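Local coordinates for extracellular solute-binding protein, family 1 (Bifidobacterium longum subsp. infantis, PDB 6FTH) that probably captures human milk oligosaccharides at the cell surface and hands them to an ABC transporter for import, at residues A[68-71]-A[72-76]; A[157-160]-A[161-164]; A[485-488]-A[489-493]; A[509-512]-A[513-516]. All blocks are in the same frame, centred on the assembly; numbering follows the deposited sequence.

In the fold
All four contacts are local, and none touches another. Contact 1 lies at the surface, on helix 67-80 beside the sheet that holds strands 29-36 and 59-66. Contact 2, about 45 Å away between centres and on the opposite side of the chain's centre, lies where strand 154-158 of the other sheet runs into helix 159-165. Contacts 3 and 4, about 17 Å apart at their nearest atoms, sit on the consecutive helices 487-500 and 503-518; like contact 2 they are partly buried. Each packs a tryptophan, but contacts 1 and 3 have weak, water-bridged backbones, whereas contacts 2 and 4 combine regular backbone bonds with direct polar pairs, K159-D163 and Q511-D515.

Contact 1. Residues A[68-71]-A[72-76]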
loop_
_atom_site.group_PDB
_atom_site.type_symbol
_atom_site.label_atom_id
_atom_site.label_comp_id
_atom_site.label_asym_id
_atom_site.label_seq_id
_atom_site.Cartn_x
_atom_site.Cartn_y
_atom_site.Cartn_z
ATOM N N ASP A 68 -7.065 -14.335 -5.290
ATOM C CA ASP A 68 -6.309 -15.536 -4.935
ATOM C C ASP A 68 -6.176 -16.470 -6.125
ATOM O O ASP A 68 -5.110 -17.059 -6.338
ATOM C CB ASP A 68 -6.983 -16.267 -3.767
ATOM C CG ASP A 68 -6.742 -15.585 -2.432
ATOM O OD1 ASP A 68 -5.757 -14.834 -2.306
ATOM O OD2 ASP A 68 -7.557 -15.800 -1.508
ATOM N N ALA A 69 -7.234 -16.613 -6.922
ATOM C CA ALA A 69 -7.137 -17.440 -8.117
ATOM C C ALA A 69 -6.195 -16.821 -9.142
ATOM O O ALA A 69 -5.380 -17.525 -9.757
ATOM C CB ALA A 69 -8.526 -17.666 -8.715
ATOM N N TRP A 70 -6.278 -15.503 -9.334
ATOM C CA TRP A 70 -5.425 -14.860 -10.327
ATOM C C TRP A 70 -3.947 -14.998 -9.968
ATOM O O TRP A 70 -3.106 -15.205 -10.843
ATOM C CB TRP A 70 -5.837 -13.393 -10.472
ATOM C CG TRP A 70 -4.994 -12.659 -11.455
ATOM C CD1 TRP A 70 -4.181 -11.615 -11.192
ATOM C CD2 TRP A 70 -4.854 -12.941 -12.852
ATOM N NE1 TRP A 70 -3.535 -11.222 -12.336
ATOM C CE2 TRP A 70 -3.933 -12.012 -13.372
ATOM C CE3 TRP A 70 -5.423 -13.878 -13.711
ATOM C CZ2 TRP A 70 -3.567 -11.993 -14.714
ATOM C CZ3 TRP A 70 -5.056 -13.869 -15.035
ATOM C CH2 TRP A 70 -4.143 -12.929 -15.528
ATOM N N ALA A 71 -3.610 -14.875 -8.688
ATOM C CA ALA A 71 -2.216 -15.001 -8.274
ATOM C C ALA A 71 -1.616 -16.312 -8.752
ATOM O O ALA A 71 -0.432 -16.367 -9.115
ATOM C CB ALA A 71 -2.152 -14.934 -6.757
ATOM N N GLN A 72 -2.426 -17.364 -8.782
ATOM C CA GLN A 72 -1.990 -18.695 -9.180
ATOM C C GLN A 72 -2.060 -18.932 -10.684
ATOM O O GLN A 72 -1.371 -19.827 -11.194
ATOM C CB GLN A 72 -2.880 -19.732 -8.488
ATOM C CG GLN A 72 -2.594 -19.883 -7.012
ATOM C CD GLN A 72 -1.266 -20.610 -6.738
ATOM O OE1 GLN A 72 -0.362 -20.065 -6.088
ATOM N NE2 GLN A 72 -1.150 -21.848 -7.232
ATOM N N GLN A 73 -2.866 -18.165 -11.408
ATOM C CA GLN A 73 -3.043 -18.372 -12.838
ATOM C C GLN A 73 -2.233 -17.415 -13.697
ATOM O O GLN A 73 -2.061 -17.693 -14.888
ATOM C CB GLN A 73 -4.521 -18.209 -13.220
ATOM C CG GLN A 73 -5.468 -19.199 -12.565
ATOM C CD GLN A 73 -6.938 -18.823 -12.752
ATOM O OE1 GLN A 73 -7.273 -17.865 -13.460
ATOM N NE2 GLN A 73 -7.816 -19.567 -12.102
ATOM N N LYS A 74 -1.717 -16.314 -13.130
ATOM C CA LYS A 74 -1.178 -15.238 -13.959
ATOM C C LYS A 74 0.009 -15.704 -14.795
ATOM O O LYS A 74 0.079 -15.426 -15.998
ATOM C CB LYS A 74 -0.783 -14.028 -13.104
ATOM C CG LYS A 74 -0.118 -12.926 -13.932
ATOM C CD LYS A 74 -0.169 -11.552 -13.266
ATOM C CE LYS A 74 0.883 -11.381 -12.215
ATOM N NZ LYS A 74 0.991 -9.956 -11.790
ATOM N N ASN A 75 0.975 -16.382 -14.168
ATOM C CA ASN A 75 2.190 -16.740 -14.894
ATOM C C ASN A 75 1.877 -17.695 -16.037
ATOM O O ASN A 75 2.341 -17.501 -17.165
ATOM C CB ASN A 75 3.214 -17.345 -13.938
ATOM C CG ASN A 75 3.772 -16.329 -12.970
ATOM O OD1 ASN A 75 3.583 -15.121 -13.143
ATOM N ND2 ASN A 75 4.476 -16.808 -11.947
ATOM N N ALA A 76 1.047 -18.701 -15.777
ATOM C CA ALA A 76 0.657 -19.630 -16.833
ATOM C C ALA A 76 -0.103 -18.915 -17.945
ATOM O O ALA A 76 0.061 -19.234 -19.129
ATOM C CB ALA A 76 -0.194 -20.745 -16.233
HETATM O O HOH W 1 1.081 -16.984 -11.247
#
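K74, one turn further along the helix, lays its side chain over one face of the W70 indole, and the two cross obliquely. K74 CB makes a CH-pi contact 4.0 Å from the centroid of the W70 six-membered ring, 23° off its normal. Further out, K74 CD comes to 3.5 Å from W70 NE1. Four residues apart, they leave the same flank of the helix; CG anti to the backbone N (chi1 179° for W70) lays the indole where K74 can cross it. The polar ends look elsewhere: W70 NE1 donates to the carbonyl of A90, and K74 NZ bonds N95 OD1. At the indole edge, near its plane, Q73 OE1 comes to 4.4 Å from W70 CE3.

Below, the helix is kinked. Q73 N makes weak bonds to both A69 O and W70 O, and a water takes the place of the next direct bond, donating to A71 O (2.7 Å) and accepting from N75 N (3.0 Å). The indole also rests on L33 and V35 of strand 29-36, as expected for the helix of a beta-alpha-beta crossover, linking strands 59-66 and 86-88 in the 2-1-3 order of type II periplasmic binding proteins.

Contact 2. Residues A[157-160]-A[161-164]; sequences INKT and WLDK
The carboxamide of N158 lies stacked on one face of the W161 indole, the two planes only 11° apart, with N158 ND2 3.3 Å above the ring plane and displaced towards its rim. N158 CB adds a CH-pi contact over the five-membered ring, and at the ring's edge, near its plane, sits T160 C. F183 of helix 173-185 meets the indole edge-to-face. This is an N-cap: strand 154-158 turns straight into helix 159-165, and N158 OD1 accepts a fairly straight bond from W161 N (2.8 Å). That N-H approaches from above the carbonyl plane of the amide, 47° out of it, in keeping with an amide that also lies flat on the ring of the same residue. With CG anti to its backbone N (chi1 -169°), N158 swings its amide forward over the first turn. The other end, ND2, donates to Q310 OE1, which with the cap bond fixes the amide's rotation. With an alanine here in place of W161, the N158 amide would probably lose the face it lies on and F183 its edge-to-face partner.

From the strand side, I157 meets L162 at about a right angle, CG2 of I157 being 4.0 Å from CD1 of L162, and both side chains also touch F183. On the outer side the K159 chain, bent at chi2 and chi4, curls back over the turn until its NZ forms a salt bridge to D163 OD1 at 2.8 Å, reaching the carboxylate on the syn lone pair.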
loop_
_atom_site.group_PDB
_atom_site.type_symbol
_atom_site.label_atom_id
_atom_site.label_comp_id
_atom_site.label_asym_id
_atom_site.label_seq_id
_atom_site.Cartn_x
_atom_site.Cartn_y
_atom_site.Cartn_z
ATOM N N ILE A 157 -1.440 5.129 19.403
ATOM C CA ILE A 157 -1.277 4.948 20.841
ATOM C C ILE A 157 -2.618 5.165 21.529
ATOM O O ILE A 157 -3.465 5.931 21.054
ATOM C CB ILE A 157 -0.180 5.857 21.415
ATOM C CG1 ILE A 157 0.233 5.435 22.828
ATOM C CG2 ILE A 157 -0.589 7.299 21.393
ATOM C CD1 ILE A 157 1.611 5.927 23.162
ATOM N N ASN A 158 -2.807 4.468 22.651
ATOM C CA ASN A 158 -4.009 4.609 23.473
ATOM C C ASN A 158 -3.848 5.872 24.307
ATOM O O ASN A 158 -3.166 5.881 25.338
ATOM C CB ASN A 158 -4.257 3.378 24.333
ATOM C CG ASN A 158 -5.620 3.434 24.960
ATOM O OD1 ASN A 158 -6.015 4.497 25.454
ATOM N ND2 ASN A 158 -6.371 2.359 24.855
ATOM N N LYS A 159 -4.436 6.965 23.803
ATOM C CA LYS A 159 -4.400 8.251 24.474
ATOM C C LYS A 159 -5.207 8.234 25.777
ATOM O O LYS A 159 -4.857 8.947 26.727
ATOM C CB LYS A 159 -4.924 9.330 23.514
ATOM C CG LYS A 159 -4.815 10.771 24.033
ATOM C CD LYS A 159 -3.390 11.167 24.385
ATOM C CE LYS A 159 -3.187 12.672 24.437
ATOM N NZ LYS A 159 -4.179 13.338 25.355
ATOM N N THR A 160 -6.291 7.456 25.835
ATOM C CA THR A 160 -7.027 7.323 27.091
ATOM C C THR A 160 -6.114 6.781 28.181
ATOM O O THR A 160 -6.128 7.263 29.316
ATOM C CB THR A 160 -8.223 6.399 26.889
ATOM O OG1 THR A 160 -9.126 7.008 25.958
ATOM C CG2 THR A 160 -8.956 6.128 28.216
ATOM N N TRP A 161 -5.278 5.805 27.837
ATOM C CA TRP A 161 -4.324 5.272 28.807
ATOM C C TRP A 161 -3.279 6.312 29.196
ATOM O O TRP A 161 -2.939 6.453 30.379
ATOM C CB TRP A 161 -3.641 4.044 28.230
ATOM C CG TRP A 161 -4.463 2.810 28.069
ATOM C CD1 TRP A 161 -5.811 2.649 28.316
ATOM C CD2 TRP A 161 -3.982 1.526 27.662
ATOM N NE1 TRP A 161 -6.175 1.358 28.069
ATOM C CE2 TRP A 161 -5.081 0.640 27.667
ATOM C CE3 TRP A 161 -2.730 1.044 27.282
ATOM C CZ2 TRP A 161 -4.967 -0.695 27.308
ATOM C CZ3 TRP A 161 -2.604 -0.284 26.929
ATOM C CH2 TRP A 161 -3.719 -1.146 26.941
ATOM N N LEU A 162 -2.720 7.034 28.217
ATOM C CA LEU A 162 -1.764 8.076 28.549
ATOM C C LEU A 162 -2.380 9.060 29.530
ATOM O O LEU A 162 -1.750 9.446 30.519
ATOM C CB LEU A 162 -1.333 8.836 27.295
ATOM C CG LEU A 162 -0.504 8.039 26.262
ATOM C CD1 LEU A 162 -0.297 8.936 25.048
ATOM C CD2 LEU A 162 0.817 7.561 26.800
ATOM N N ASP A 163 -3.619 9.469 29.260
ATOM C CA ASP A 163 -4.285 10.480 30.077
ATOM C C ASP A 163 -4.530 9.973 31.492
ATOM O O ASP A 163 -4.278 10.687 32.472
ATOM C CB ASP A 163 -5.618 10.858 29.434
ATOM C CG ASP A 163 -5.457 11.748 28.199
ATOM O OD1 ASP A 163 -4.347 12.232 27.930
ATOM O OD2 ASP A 163 -6.479 11.958 27.515
ATOM N N LYS A 164 -5.026 8.741 31.609
ATOM C CA LYS A 164 -5.311 8.142 32.914
ATOM C C LYS A 164 -4.058 7.998 33.762
ATOM O O LYS A 164 -4.124 8.116 34.994
ATOM C CB LYS A 164 -5.972 6.776 32.723
ATOM C CG LYS A 164 -7.460 6.894 32.349
ATOM C CD LYS A 164 -8.177 5.550 32.275
ATOM C CE LYS A 164 -9.665 5.764 31.989
ATOM N NZ LYS A 164 -10.399 4.487 31.852
#

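Contact 3. Residues A[485-488]-A[489-493]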
loop_
_atom_site.group_PDB
_atom_site.type_symbol
_atom_site.label_atom_id
_atom_site.label_comp_id
_atom_site.label_asym_id
_atom_site.label_seq_id
_atom_site.Cartn_x
_atom_site.Cartn_y
_atom_site.Cartn_z
ATOM N N GLY A 485 18.162 -12.017 20.951
ATOM C CA GLY A 485 19.436 -11.332 21.020
ATOM C C GLY A 485 20.462 -11.934 20.069
ATOM O O GLY A 485 20.158 -12.784 19.227
ATOM N N GLY A 486 21.699 -11.457 20.211
ATOM C CA GLY A 486 22.833 -12.000 19.487
ATOM C C GLY A 486 23.351 -11.136 18.358
ATOM O O GLY A 486 24.356 -11.505 17.733
ATOM N N ILE A 487 22.723 -9.993 18.082
ATOM C CA ILE A 487 23.020 -9.262 16.848
ATOM C C ILE A 487 24.470 -8.777 16.819
ATOM O O ILE A 487 25.132 -8.832 15.774
ATOM C CB ILE A 487 22.004 -8.128 16.596
ATOM C CG1 ILE A 487 22.225 -7.520 15.211
ATOM C CG2 ILE A 487 22.110 -7.025 17.642
ATOM C CD1 ILE A 487 21.059 -6.634 14.754
ATOM N N ASP A 488 24.995 -8.297 17.949
ATOM C CA ASP A 488 26.295 -7.640 17.911
ATOM C C ASP A 488 27.380 -8.594 17.420
ATOM O O ASP A 488 28.232 -8.211 16.612
ATOM C CB ASP A 488 26.660 -7.074 19.281
ATOM C CG ASP A 488 25.955 -5.744 19.596
ATOM O OD1 ASP A 488 25.586 -4.990 18.671
ATOM O OD2 ASP A 488 25.799 -5.443 20.796
ATOM N N GLU A 489 27.353 -9.844 17.868
ATOM C CA GLU A 489 28.402 -10.781 17.486
ATOM C C GLU A 489 28.143 -11.472 16.147
ATOM O O GLU A 489 29.062 -12.077 15.593
ATOM C CB GLU A 489 28.600 -11.823 18.594
ATOM C CG GLU A 489 27.377 -12.676 18.880
ATOM C CD GLU A 489 26.547 -12.188 20.074
ATOM O OE1 GLU A 489 26.493 -10.962 20.341
ATOM O OE2 GLU A 489 25.945 -13.054 20.747
ATOM N N GLU A 490 26.918 -11.415 15.617
ATOM C CA GLU A 490 26.593 -12.038 14.340
ATOM C C GLU A 490 26.453 -11.037 13.195
ATOM O O GLU A 490 26.278 -11.451 12.043
ATOM C CB GLU A 490 25.297 -12.858 14.469
ATOM C CG GLU A 490 25.436 -13.965 15.499
ATOM C CD GLU A 490 24.213 -14.819 15.653
ATOM O OE1 GLU A 490 23.162 -14.546 15.031
ATOM O OE2 GLU A 490 24.297 -15.799 16.417
ATOM N N TRP A 491 26.528 -9.747 13.484
ATOM C CA TRP A 491 26.208 -8.726 12.485
ATOM C C TRP A 491 27.194 -8.729 11.317
ATOM O O TRP A 491 26.787 -8.677 10.153
ATOM C CB TRP A 491 26.196 -7.367 13.171
ATOM C CG TRP A 491 25.894 -6.207 12.288
ATOM C CD1 TRP A 491 26.774 -5.277 11.870
ATOM C CD2 TRP A 491 24.617 -5.831 11.737
ATOM N NE1 TRP A 491 26.148 -4.353 11.081
ATOM C CE2 TRP A 491 24.817 -4.670 10.987
ATOM C CE3 TRP A 491 23.330 -6.372 11.814
ATOM C CZ2 TRP A 491 23.771 -4.019 10.318
ATOM C CZ3 TRP A 491 22.306 -5.741 11.149
ATOM C CH2 TRP A 491 22.533 -4.582 10.400
ATOM N N ASP A 492 28.497 -8.770 11.601
ATOM C CA ASP A 492 29.474 -8.727 10.514
ATOM C C ASP A 492 29.299 -9.907 9.558
ATOM O O ASP A 492 29.309 -9.736 8.333
ATOM C CB ASP A 492 30.885 -8.689 11.101
ATOM C CG ASP A 492 31.966 -8.689 10.027
ATOM O OD1 ASP A 492 32.120 -7.661 9.335
ATOM O OD2 ASP A 492 32.664 -9.715 9.874
ATOM N N ALA A 493 29.106 -11.113 10.089
ATOM C CA ALA A 493 28.935 -12.255 9.202
ATOM C C ALA A 493 27.661 -12.116 8.378
ATOM O O ALA A 493 27.628 -12.481 7.201
ATOM C CB ALA A 493 28.907 -13.545 10.019
HETATM O O HOH W 2 29.722 -8.794 14.328
HETATM O O HOH W 3 24.077 -8.539 20.727
#
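E489 folds back over the backbone of G486, the N-cap residue of helix 487-500. Its CB sits beside D488 C, of the residue before. CG takes the position between the backbone N and the carbonyl carbon (chi1 62°), and the bend at chi2 then turns the chain towards the start of the helix. CG lies 3.4 Å from G486 O and CD 3.3 Å from the same atom. At the tip the two oxygens part company: OE2 rests 3.5 Å from G486 CA, while OE1 takes a weak bond from a water that in turn accepts from D488 N at 2.9 Å. The carboxylate is thus linked, loosely, through water to an N-H of the first turn. The backbone angles of G486 call for glycine: a CB would be jammed against G485 O.

On the buried flank, I487 and W491 lie side by side, pointing the same way, with I487 CD1 3.7 Å from W491 CE3. K252 of helix 249-263 makes a cation-pi contact with that indole, and the I487 side chain packs on the same helix. The backbone here is loosely bonded: E490 N reaches G486 O and I487 O only weakly, and a second water bridges D488 O (2.8 Å) to D492 N.

D488 forms a salt bridge to K256, E490 to K477. The helix N-terminus and these lysines would probably offset the repulsion between D488 OD2 and E489 OE1, 5.6 Å apart, and the two salt bridges tie this end electrostatically to neighbouring helices.

Contact 4. Residues A[509-512]-A[513-516]; sequences IWQK and WYDI
K512 lies alongside the W513 indole, pointing the same way, with its CE 3.6 Å from W513 NE1. The bend at chi3 (71°) turns its end in along the ring, and the two polar tips converge: K512 NZ forms a salt bridge to D459 OD2 and W513 NE1 a hydrogen bond to the same oxygen. The indole is held from two more directions. I509 CG2 comes in at its edge, in plane, 3.9 Å from W513 CD1, and the methyl CD1 of I516 stands 3.5 Å above one face of the W513 ring, towards its rim. The same methyl touches K512 CG at 4.1 Å.

Across the helix, Q511 reaches one turn ahead to D515. Its chain bends at chi2 (80°), and NE2 donates to D515 OD1 at 2.9 Å. The carboxylate oxygen lies in the plane of the amide, but NE2 meets it on the syn side from well outside the carboxylate plane, the two groups being twisted 36° apart. The Q511 amide is gripped further by V242 N at its oxygen and by G240 O at NE2, while D515 OD1 also pairs with K519. A leucine in place of D515 would probably leave K519 without its charged mate and cost the Q511 amide one of its bonds.

Regular bonds such as Y514 N to W510 O (2.8 Å) run underneath. I509 and W510 pack on helix 457-484, and W510, Q511 and Y514 on strand 241-244: this is the C-terminal alpha-helix, its side chains paired mainly at i, i+4 spacing.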
loop_
_atom_site.group_PDB
_atom_site.type_symbol
_atom_site.label_atom_id
_atom_site.label_comp_id
_atom_site.label_asym_id
_atom_site.label_seq_id
_atom_site.Cartn_x
_atom_site.Cartn_y
_atom_site.Cartn_z
ATOM N N ILE A 509 21.915 -1.533 -9.022
ATOM C CA ILE A 509 20.799 -1.563 -9.963
ATOM C C ILE A 509 19.756 -0.512 -9.603
ATOM O O ILE A 509 19.305 0.255 -10.464
ATOM C CB ILE A 509 20.185 -2.975 -10.017
ATOM C CG1 ILE A 509 21.147 -3.910 -10.757
ATOM C CG2 ILE A 509 18.816 -2.945 -10.675
ATOM C CD1 ILE A 509 20.749 -5.402 -10.685
ATOM N N TRP A 510 19.397 -0.420 -8.313
ATOM C CA TRP A 510 18.409 0.572 -7.913
ATOM C C TRP A 510 18.955 1.981 -8.094
ATOM O O TRP A 510 18.220 2.880 -8.513
ATOM C CB TRP A 510 17.936 0.342 -6.475
ATOM C CG TRP A 510 16.833 -0.661 -6.402
ATOM C CD1 TRP A 510 16.883 -1.894 -5.828
ATOM C CD2 TRP A 510 15.496 -0.498 -6.913
ATOM N NE1 TRP A 510 15.653 -2.514 -5.959
ATOM C CE2 TRP A 510 14.801 -1.683 -6.632
ATOM C CE3 TRP A 510 14.837 0.523 -7.599
ATOM C CZ2 TRP A 510 13.464 -1.875 -6.988
ATOM C CZ3 TRP A 510 13.502 0.329 -7.965
ATOM C CH2 TRP A 510 12.837 -0.864 -7.658
ATOM N N GLN A 511 20.239 2.202 -7.793
ATOM C CA GLN A 511 20.804 3.527 -8.034
ATOM C C GLN A 511 20.700 3.903 -9.503
ATOM O O GLN A 511 20.384 5.049 -9.844
ATOM C CB GLN A 511 22.260 3.594 -7.594
ATOM C CG GLN A 511 22.906 4.957 -7.824
ATOM C CD GLN A 511 22.540 5.978 -6.753
ATOM O OE1 GLN A 511 22.934 5.836 -5.591
ATOM N NE2 GLN A 511 21.827 7.028 -7.152
ATOM N N LYS A 512 21.011 2.964 -10.390
ATOM C CA LYS A 512 20.976 3.247 -11.822
ATOM C C LYS A 512 19.586 3.669 -12.268
ATOM O O LYS A 512 19.426 4.677 -12.958
ATOM C CB LYS A 512 21.423 2.009 -12.598
ATOM C CG LYS A 512 21.385 2.207 -14.110
ATOM C CD LYS A 512 21.884 1.007 -14.853
ATOM C CE LYS A 512 20.908 -0.119 -14.764
ATOM N NZ LYS A 512 21.305 -1.319 -15.582
ATOM N N TRP A 513 18.567 2.895 -11.914
ATOM C CA TRP A 513 17.220 3.233 -12.379
ATOM C C TRP A 513 16.690 4.474 -11.676
ATOM O O TRP A 513 16.007 5.302 -12.289
ATOM C CB TRP A 513 16.288 2.048 -12.196
ATOM C CG TRP A 513 16.627 0.970 -13.172
ATOM C CD1 TRP A 513 17.283 -0.196 -12.912
ATOM C CD2 TRP A 513 16.440 1.022 -14.589
ATOM N NE1 TRP A 513 17.499 -0.894 -14.087
ATOM C CE2 TRP A 513 17.003 -0.157 -15.127
ATOM C CE3 TRP A 513 15.860 1.952 -15.459
ATOM C CZ2 TRP A 513 16.959 -0.448 -16.494
ATOM C CZ3 TRP A 513 15.825 1.665 -16.820
ATOM C CH2 TRP A 513 16.377 0.473 -17.321
ATOM N N TYR A 514 17.015 4.632 -10.394
ATOM C CA TYR A 514 16.678 5.875 -9.716
ATOM C C TYR A 514 17.250 7.074 -10.467
ATOM O O TYR A 514 16.563 8.081 -10.683
ATOM C CB TYR A 514 17.209 5.796 -8.296
ATOM C CG TYR A 514 17.125 7.063 -7.512
ATOM C CD1 TYR A 514 15.972 7.405 -6.796
ATOM C CD2 TYR A 514 18.209 7.907 -7.449
ATOM C CE1 TYR A 514 15.906 8.583 -6.052
ATOM C CE2 TYR A 514 18.161 9.071 -6.706
ATOM C CZ TYR A 514 17.005 9.410 -6.001
ATOM O OH TYR A 514 16.982 10.593 -5.270
ATOM N N ASP A 515 18.508 6.984 -10.877
ATOM C CA ASP A 515 19.139 8.080 -11.617
ATOM C C ASP A 515 18.450 8.308 -12.963
ATOM O O ASP A 515 18.160 9.448 -13.336
ATOM C CB ASP A 515 20.629 7.785 -11.816
ATOM C CG ASP A 515 21.430 7.886 -10.544
ATOM O OD1 ASP A 515 20.923 8.426 -9.539
ATOM O OD2 ASP A 515 22.584 7.425 -10.546
ATOM N N ILE A 516 18.183 7.232 -13.706
ATOM C CA ILE A 516 17.522 7.355 -15.013
ATOM C C ILE A 516 16.200 8.104 -14.873
ATOM O O ILE A 516 15.887 9.002 -15.668
ATOM C CB ILE A 516 17.321 5.963 -15.639
ATOM C CG1 ILE A 516 18.665 5.407 -16.139
ATOM C CG2 ILE A 516 16.291 6.006 -16.767
ATOM C CD1 ILE A 516 18.617 3.935 -16.547
#